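PDB 5JBD: inactive glucansucrase from Lactobacillus reuteri, which belongs to glycoside hydrolase family 70, whose members are built round a TIM-type barrel, and binds a calcium ion. Local coordinates for residues Val240-Val251 against Trp836-Gln847. Numbering follows the deposited sequence.
Sequences VGNDIDNSNPVV and WSAKYQNGTSLQ. With CA (calcium ion), chain C.
Antiparallel pairing of strands 242-244 and 841-845 joins two chain regions far apart in sequence beside the calcium site of this family 70 protein. Gly241 N donates to Ser845 OG (2.8 Å), and Gly241 O accepts Ser845 N (3.1 Å). Farther along, Asp243 N binds Gly843 O, Asp243 O receives Asn842 N (2.8 Å), and Asp245 N reaches Tyr840 O. With CG anti to the backbone N (chi1 -166°), the Asp243 carboxylate grips calcium through OD1 (2.4 Å) and, less closely, OD2 (2.8 Å). Asn242 ND2 donates to Gln841 OE1 (2.9 Å), which lies near the Asn242 amide plane although the two amides stand almost perpendicular. At the end of strand 242-244, Ile244 CD1 sits over the rim of one Trp836 face; from the helix, Val251 CG2 meets the edge of that ring and packs on Tyr840 CD1 (3.7 Å). A water bridges Asp245 OD2, Asn248 ND2 and Lys839 O; Asn248 OD1 caps helix 249-263 by accepting Val250 N. Glu237, Asn287 and Asn751 complete the protein's share of the calcium site. In the antiparallel sheet, strand 752-753 flanks 242-244 and strand 193-197 flanks 841-845.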
loop_
_atom_site.group_PDB
_atom_site.type_symbol
_atom_site.label_atom_id
_atom_site.label_comp_id
_atom_site.label_asym_id
_atom_site.label_seq_id
_atom_site.Cartn_x
_atom_site.Cartn_y
_atom_site.Cartn_z
ATOM N N VAL A 240 0.676 8.443 -0.108
ATOM C CA VAL A 240 0.037 8.626 -1.427
ATOM C C VAL A 240 -1.475 8.587 -1.252
ATOM O O VAL A 240 -1.981 7.957 -0.313
ATOM C CB VAL A 240 0.510 7.546 -2.438
ATOM C CG1 VAL A 240 -0.055 6.169 -2.098
ATOM C CG2 VAL A 240 0.155 7.935 -3.873
ATOM N N GLY A 241 -2.195 9.259 -2.149
ATOM C CA GLY A 241 -3.664 9.263 -2.142
ATOM C C GLY A 241 -4.252 10.299 -1.215
ATOM O O GLY A 241 -3.563 11.227 -0.817
ATOM N N ASN A 242 -5.525 10.123 -0.866
ATOM C CA ASN A 242 -6.181 10.979 0.100
ATOM C C ASN A 242 -5.865 10.453 1.485
ATOM O O ASN A 242 -6.371 9.402 1.880
ATOM C CB ASN A 242 -7.699 11.005 -0.107
ATOM C CG ASN A 242 -8.099 11.696 -1.401
ATOM O OD1 ASN A 242 -7.870 11.174 -2.491
ATOM N ND2 ASN A 242 -8.714 12.870 -1.283
ATOM N N ASP A 243 -5.079 11.205 2.240
ATOM C CA ASP A 243 -4.611 10.759 3.553
ATOM C C ASP A 243 -5.710 10.943 4.596
ATOM O O ASP A 243 -6.199 12.057 4.799
ATOM C CB ASP A 243 -3.362 11.534 3.970
ATOM C CG ASP A 243 -2.639 10.887 5.152
ATOM O OD1 ASP A 243 -2.030 9.836 4.940
ATOM O OD2 ASP A 243 -2.692 11.405 6.285
ATOM N N ILE A 244 -6.097 9.855 5.259
ATOM C CA ILE A 244 -7.190 9.910 6.232
ATOM C C ILE A 244 -6.700 10.498 7.554
ATOM O O ILE A 244 -5.626 10.125 8.049
ATOM C CB ILE A 244 -7.813 8.522 6.451
ATOM C CG1 ILE A 244 -8.326 7.934 5.128
ATOM C CG2 ILE A 244 -8.933 8.592 7.487
ATOM C CD1 ILE A 244 -9.414 8.738 4.430
ATOM N N ASP A 245 -7.479 11.424 8.125
ATOM C CA ASP A 245 -7.138 12.019 9.417
ATOM C C ASP A 245 -7.490 11.063 10.573
ATOM O O ASP A 245 -8.559 11.152 11.178
ATOM C CB ASP A 245 -7.793 13.373 9.631
ATOM C CG ASP A 245 -7.412 13.997 10.963
ATOM O OD1 ASP A 245 -6.445 13.515 11.611
ATOM O OD2 ASP A 245 -8.055 14.984 11.369
ATOM N N ASN A 246 -6.540 10.193 10.897
ATOM C CA ASN A 246 -6.702 9.230 11.994
ATOM C C ASN A 246 -6.521 9.829 13.408
ATOM O O ASN A 246 -6.582 9.092 14.393
ATOM C CB ASN A 246 -5.798 8.003 11.756
ATOM C CG ASN A 246 -6.349 7.071 10.667
ATOM O OD1 ASN A 246 -7.377 6.410 10.869
ATOM N ND2 ASN A 246 -5.680 7.003 9.529
ATOM N N SER A 247 -6.321 11.146 13.514
ATOM C CA SER A 247 -6.430 11.867 14.804
ATOM C C SER A 247 -7.869 12.342 15.095
ATOM O O SER A 247 -8.161 12.750 16.218
ATOM C CB SER A 247 -5.506 13.074 14.826
ATOM O OG SER A 247 -6.007 14.131 14.018
ATOM N N ASN A 248 -8.755 12.319 14.097
ATOM C CA ASN A 248 -10.138 12.792 14.301
ATOM C C ASN A 248 -10.917 11.746 15.110
ATOM O O ASN A 248 -11.023 10.605 14.666
ATOM C CB ASN A 248 -10.811 13.062 12.948
ATOM C CG ASN A 248 -12.211 13.645 13.091
ATOM O OD1 ASN A 248 -13.056 13.074 13.784
ATOM N ND2 ASN A 248 -12.459 14.789 12.449
ATOM N N PRO A 249 -11.478 12.124 16.284
ATOM C CA PRO A 249 -12.213 11.137 17.101
ATOM C C PRO A 249 -13.362 10.408 16.402
ATOM O O PRO A 249 -13.620 9.242 16.717
ATOM C CB PRO A 249 -12.745 11.964 18.283
ATOM C CG PRO A 249 -11.825 13.120 18.372
ATOM C CD PRO A 249 -11.424 13.431 16.952
ATOM N N VAL A 250 -14.027 11.068 15.454
ATOM C CA VAL A 250 -15.087 10.424 14.648
ATOM C C VAL A 250 -14.494 9.361 13.715
ATOM O O VAL A 250 -15.056 8.267 13.569
ATOM C CB VAL A 250 -15.958 11.457 13.871
ATOM C CG1 VAL A 250 -16.996 10.751 13.004
ATOM C CG2 VAL A 250 -16.659 12.420 14.836
ATOM N N VAL A 251 -13.358 9.671 13.098
ATOM C CA VAL A 251 -12.647 8.702 12.272
ATOM C C VAL A 251 -12.178 7.517 13.133
ATOM O O VAL A 251 -12.254 6.351 12.702
ATOM C CB VAL A 251 -11.469 9.350 11.513
ATOM C CG1 VAL A 251 -10.659 8.302 10.743
ATOM C CG2 VAL A 251 -11.997 10.396 10.540
ATOM N N TRP A 836 -17.193 9.923 2.874
ATOM C CA TRP A 836 -15.907 10.596 3.130
ATOM C C TRP A 836 -15.896 11.954 2.439
ATOM O O TRP A 836 -16.468 12.116 1.367
ATOM C CB TRP A 836 -14.705 9.739 2.659
ATOM C CG TRP A 836 -14.592 8.444 3.411
ATOM C CD1 TRP A 836 -15.073 7.226 3.028
ATOM C CD2 TRP A 836 -13.993 8.253 4.694
ATOM N NE1 TRP A 836 -14.819 6.288 3.998
ATOM C CE2 TRP A 836 -14.149 6.887 5.031
ATOM C CE3 TRP A 836 -13.347 9.104 5.597
ATOM C CZ2 TRP A 836 -13.660 6.347 6.236
ATOM C CZ3 TRP A 836 -12.861 8.571 6.801
ATOM C CH2 TRP A 836 -13.025 7.208 7.109
ATOM N N SER A 837 -15.248 12.924 3.067
ATOM C CA SER A 837 -14.999 14.232 2.465
ATOM C C SER A 837 -13.769 14.852 3.154
ATOM O O SER A 837 -13.201 14.237 4.063
ATOM C CB SER A 837 -16.237 15.124 2.588
ATOM O OG SER A 837 -16.431 15.565 3.917
ATOM N N ALA A 838 -13.369 16.055 2.728
ATOM C CA ALA A 838 -12.096 16.656 3.145
ATOM C C ALA A 838 -11.971 16.888 4.645
ATOM O O ALA A 838 -10.862 16.812 5.195
ATOM C CB ALA A 838 -11.857 17.961 2.405
ATOM N N LYS A 839 -13.092 17.153 5.315
ATOM C CA LYS A 839 -13.060 17.381 6.757
ATOM C C LYS A 839 -12.482 16.200 7.549
ATOM O O LYS A 839 -12.003 16.407 8.657
ATOM C CB LYS A 839 -14.437 17.777 7.301
ATOM C CG LYS A 839 -15.474 16.674 7.358
ATOM C CD LYS A 839 -16.818 17.257 7.787
ATOM C CE LYS A 839 -17.864 16.174 7.973
ATOM N NZ LYS A 839 -19.219 16.752 8.211
ATOM N N TYR A 840 -12.514 14.990 6.970
ATOM C CA TYR A 840 -11.928 13.792 7.574
ATOM C C TYR A 840 -10.545 13.409 7.014
ATOM O O TYR A 840 -10.071 12.281 7.254
ATOM C CB TYR A 840 -12.892 12.603 7.402
ATOM C CG TYR A 840 -14.204 12.743 8.124
ATOM C CD1 TYR A 840 -14.249 13.108 9.473
ATOM C CD2 TYR A 840 -15.416 12.505 7.469
ATOM C CE1 TYR A 840 -15.451 13.236 10.134
ATOM C CE2 TYR A 840 -16.629 12.635 8.130
ATOM C CZ TYR A 840 -16.641 12.998 9.458
ATOM O OH TYR A 840 -17.832 13.132 10.135
ATOM N N GLN A 841 -9.892 14.336 6.306
ATOM C CA GLN A 841 -8.648 14.062 5.564
ATOM C C GLN A 841 -7.576 15.108 5.878
ATOM O O GLN A 841 -7.892 16.291 6.091
ATOM C CB GLN A 841 -8.934 14.050 4.053
ATOM C CG GLN A 841 -9.897 12.949 3.648
ATOM C CD GLN A 841 -10.373 13.051 2.207
ATOM O OE1 GLN A 841 -9.701 13.611 1.338
ATOM N NE2 GLN A 841 -11.536 12.477 1.949
ATOM N N ASN A 842 -6.321 14.657 5.907
ATOM C CA ASN A 842 -5.166 15.524 6.153
ATOM C C ASN A 842 -4.701 16.236 4.896
ATOM O O ASN A 842 -4.186 17.352 4.977
ATOM C CB ASN A 842 -3.963 14.710 6.679
ATOM C CG ASN A 842 -4.145 14.216 8.105
ATOM O OD1 ASN A 842 -3.684 13.104 8.450
ATOM N ND2 ASN A 842 -4.768 15.011 8.942
ATOM N N GLY A 843 -4.884 15.598 3.738
ATOM C CA GLY A 843 -4.377 16.134 2.485
ATOM C C GLY A 843 -4.419 15.077 1.418
ATOM O O GLY A 843 -5.055 14.034 1.593
ATOM N N THR A 844 -3.765 15.349 0.299
ATOM C CA THR A 844 -3.707 14.401 -0.810
ATOM C C THR A 844 -2.385 14.540 -1.525
ATOM O O THR A 844 -1.797 15.626 -1.537
ATOM C CB THR A 844 -4.871 14.601 -1.825
ATOM O OG1 THR A 844 -4.739 13.686 -2.927
ATOM C CG2 THR A 844 -4.886 16.016 -2.375
ATOM N N SER A 845 -1.922 13.446 -2.132
ATOM C CA SER A 845 -0.875 13.535 -3.135
ATOM C C SER A 845 -1.409 14.336 -4.326
ATOM O O SER A 845 -2.617 14.435 -4.518
ATOM C CB SER A 845 -0.383 12.157 -3.580
ATOM O OG SER A 845 -1.451 11.294 -3.931
ATOM N N LEU A 846 -0.508 14.938 -5.095
ATOM C CA LEU A 846 -0.910 15.824 -6.186
ATOM C C LEU A 846 -1.785 15.038 -7.159
ATOM O O LEU A 846 -1.459 13.909 -7.514
ATOM C CB LEU A 846 0.308 16.412 -6.901
ATOM C CG LEU A 846 1.365 17.130 -6.056
ATOM C CD1 LEU A 846 2.451 17.717 -6.950
ATOM C CD2 LEU A 846 0.761 18.197 -5.152
ATOM N N GLN A 847 -2.922 15.617 -7.560
ATOM C CA GLN A 847 -3.914 14.873 -8.342
ATOM C C GLN A 847 -3.856 15.112 -9.854
ATOM O O GLN A 847 -4.690 14.580 -10.594
ATOM C CB GLN A 847 -5.319 15.157 -7.795
ATOM C CG GLN A 847 -5.514 14.630 -6.379
ATOM C CD GLN A 847 -6.963 14.652 -5.927
ATOM O OE1 GLN A 847 -7.831 15.195 -6.608
ATOM N NE2 GLN A 847 -7.229 14.090 -4.749
HETATM CA CA CA C . -1.259 9.116 7.104
HETATM O O HOH W 1 -3.533 8.451 7.540
HETATM O O HOH W 2 -10.451 15.958 10.909
#